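Local atomic coordinates of PROBABLE CHAIN-FATTY-ACID-CoA LIGASE FADD13 (Mycobacterium tuberculosis, PDB entry 3T5B), a protein that belongs to the AMP-binding enzyme family of the ANL clan. Residues Lys172-Thr177 and Lys360-Arg365. Numbering follows the deposited sequence.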
loop_
_atom_site.group_PDB
_atom_site.type_symbol
_atom_site.label_atom_id
_atom_site.label_comp_id
_atom_site.label_asym_id
_atom_site.label_seq_id
_atom_site.Cartn_x
_atom_site.Cartn_y
_atom_site.Cartn_z
ATOM N N LYS A 172 -7.358 13.274 7.381
ATOM C CA LYS A 172 -6.839 14.036 6.253
ATOM C C LYS A 172 -6.673 13.069 5.074
ATOM O O LYS A 172 -6.118 11.985 5.243
ATOM C CB LYS A 172 -5.474 14.618 6.639
ATOM C CG LYS A 172 -5.078 15.905 5.947
ATOM C CD LYS A 172 -5.498 17.121 6.754
ATOM C CE LYS A 172 -4.977 17.034 8.172
ATOM N NZ LYS A 172 -3.587 16.499 8.196
ATOM N N GLY A 173 -7.153 13.449 3.894
ATOM C CA GLY A 173 -7.010 12.584 2.731
ATOM C C GLY A 173 -5.727 12.842 1.941
ATOM O O GLY A 173 -5.552 13.923 1.385
ATOM N N VAL A 174 -4.825 11.861 1.898
ATOM C CA VAL A 174 -3.563 11.993 1.163
ATOM C C VAL A 174 -3.790 11.659 -0.310
ATOM O O VAL A 174 -4.140 10.521 -0.640
ATOM C CB VAL A 174 -2.480 11.013 1.692
ATOM C CG1 VAL A 174 -1.152 11.275 0.979
ATOM C CG2 VAL A 174 -2.315 11.158 3.200
ATOM N N VAL A 175 -3.597 12.627 -1.201
ATOM C CA VAL A 175 -3.794 12.334 -2.616
ATOM C C VAL A 175 -2.484 11.896 -3.282
ATOM O O VAL A 175 -1.459 12.575 -3.176
ATOM C CB VAL A 175 -4.390 13.552 -3.399
ATOM C CG1 VAL A 175 -5.208 14.436 -2.457
ATOM C CG2 VAL A 175 -3.299 14.339 -4.082
ATOM N N HIS A 176 -2.529 10.740 -3.943
ATOM C CA HIS A 176 -1.372 10.205 -4.652
ATOM C C HIS A 176 -1.705 10.093 -6.136
ATOM O O HIS A 176 -2.858 9.916 -6.517
ATOM C CB HIS A 176 -0.946 8.857 -4.054
ATOM C CG HIS A 176 0.045 8.992 -2.935
ATOM N ND1 HIS A 176 1.318 9.484 -3.128
ATOM C CD2 HIS A 176 -0.075 8.778 -1.603
ATOM C CE1 HIS A 176 1.935 9.574 -1.965
ATOM N NE2 HIS A 176 1.112 9.152 -1.023
ATOM N N THR A 177 -0.687 10.234 -6.970
ATOM C CA THR A 177 -0.874 10.198 -8.412
ATOM C C THR A 177 -0.218 8.971 -9.021
ATOM O O THR A 177 0.452 8.208 -8.330
ATOM C CB THR A 177 -0.229 11.429 -9.081
ATOM O OG1 THR A 177 1.176 11.413 -8.816
ATOM C CG2 THR A 177 -0.820 12.728 -8.547
ATOM N N LYS A 360 0.658 14.744 -3.686
ATOM C CA LYS A 360 0.495 15.966 -4.455
ATOM C C LYS A 360 -0.087 17.045 -3.533
ATOM O O LYS A 360 0.294 18.218 -3.593
ATOM C CB LYS A 360 -0.468 15.733 -5.616
ATOM C CG LYS A 360 -0.911 17.009 -6.313
ATOM C CD LYS A 360 -2.200 16.813 -7.112
ATOM C CE LYS A 360 -1.988 15.997 -8.372
ATOM N NZ LYS A 360 -3.237 15.926 -9.208
ATOM N N GLU A 361 -1.004 16.622 -2.672
ATOM C CA GLU A 361 -1.693 17.526 -1.761
ATOM C C GLU A 361 -2.591 16.733 -0.818
ATOM O O GLU A 361 -2.835 15.535 -1.017
ATOM C CB GLU A 361 -2.596 18.455 -2.567
ATOM C CG GLU A 361 -3.596 17.659 -3.405
ATOM C CD GLU A 361 -4.532 18.521 -4.226
ATOM O OE1 GLU A 361 -4.072 19.515 -4.829
ATOM O OE2 GLU A 361 -5.734 18.192 -4.286
ATOM N N TYR A 362 -3.077 17.403 0.214
ATOM C CA TYR A 362 -4.014 16.770 1.114
ATOM C C TYR A 362 -5.340 17.123 0.447
ATOM O O TYR A 362 -5.520 18.256 0.006
ATOM C CB TYR A 362 -3.934 17.388 2.503
ATOM C CG TYR A 362 -2.771 16.900 3.322
ATOM C CD1 TYR A 362 -2.671 15.559 3.688
ATOM C CD2 TYR A 362 -1.783 17.777 3.760
ATOM C CE1 TYR A 362 -1.620 15.103 4.473
ATOM C CE2 TYR A 362 -0.727 17.331 4.545
ATOM C CZ TYR A 362 -0.653 15.994 4.896
ATOM O OH TYR A 362 0.393 15.544 5.659
ATOM N N TRP A 363 -6.252 16.160 0.352
ATOM C CA TRP A 363 -7.538 16.402 -0.286
ATOM C C TRP A 363 -8.325 17.523 0.377
ATOM O O TRP A 363 -8.709 17.436 1.542
ATOM C CB TRP A 363 -8.372 15.116 -0.314
ATOM C CG TRP A 363 -9.687 15.259 -1.030
ATOM C CD1 TRP A 363 -10.934 15.360 -0.458
ATOM C CD2 TRP A 363 -9.891 15.337 -2.446
ATOM N NE1 TRP A 363 -11.895 15.499 -1.434
ATOM C CE2 TRP A 363 -11.289 15.487 -2.660
ATOM C CE3 TRP A 363 -9.036 15.296 -3.554
ATOM C CZ2 TRP A 363 -11.847 15.596 -3.945
ATOM C CZ3 TRP A 363 -9.592 15.406 -4.832
ATOM C CH2 TRP A 363 -10.987 15.554 -5.015
ATOM N N ASN A 364 -8.549 18.584 -0.390
ATOM C CA ASN A 364 -9.293 19.737 0.075
ATOM C C ASN A 364 -8.865 20.230 1.456
ATOM O O ASN A 364 -9.690 20.369 2.351
ATOM C CB ASN A 364 -10.786 19.415 0.072
ATOM C CG ASN A 364 -11.635 20.605 0.465
ATOM O OD1 ASN A 364 -11.342 21.743 0.090
ATOM N ND2 ASN A 364 -12.699 20.351 1.214
ATOM N N ARG A 365 -7.569 20.476 1.624
ATOM C CA ARG A 365 -7.023 20.996 2.880
ATOM C C ARG A 365 -5.888 21.944 2.487
ATOM O O ARG A 365 -4.727 21.695 2.808
ATOM C CB ARG A 365 -6.467 19.870 3.757
ATOM C CG ARG A 365 -7.473 18.791 4.148
ATOM C CD ARG A 365 -8.653 19.376 4.905
ATOM N NE ARG A 365 -9.845 18.525 4.826
ATOM C CZ ARG A 365 -9.973 17.361 5.449
ATOM N NH1 ARG A 365 -8.984 16.903 6.202
ATOM N NH2 ARG A 365 -11.083 16.654 5.329
HETATM O O HOH W 1 -9.236 15.469 3.115
#
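Gly173 O accepts a short, nearly straight hydrogen bond from Trp363 N (2.6 Å, 172° at the hydrogen), and the same oxygen receives a CA-H...O contact from Tyr362 CA at 3.2 Å. This contact illustrates how a short edge strand can be pinned by few backbone bonds: 361-362 is the weakly bonded outer strand of a three-stranded antiparallel sheet, with 173-177 central and 158-163 beyond, bringing together chain regions some 180 residues apart. Val174 and Tyr362 form a non-hydrogen-bonded pair, while further along Val175 N donates to Glu361 O at 3.0 Å and Val175 O accepts from Lys360 N. At the other end a water extends the pairing, accepting from Gly173 N (3.0 Å) and donating to Trp363 O (2.6 Å) above the Arg365 guanidinium plane.

Lys172 bends over the Tyr362 ring: CG, carried anti to the backbone N (chi1 -152°), meets Tyr362 CD1 at 3.3 Å. Bends at chi2, chi3 and chi4 then curl the chain back, and NZ completes a cation-pi contact 4.5 Å from the ring centroid, 13° off its normal. Its CD reaches the guanidinium edge of Arg365, whose NH1 and NH2 are held by Pro171 O and Asp99, respectively. The ring's far end is tied by Tyr362 OH to Glu305, and Lys360 NZ is bound by Asn158. On the face of the sheet shared by Val175 and Glu361, Val175 CG2 rests against Glu361 CG, while CG1 lies 3.9 Å from Trp363 CB and comes near the edge of the indole at CE3.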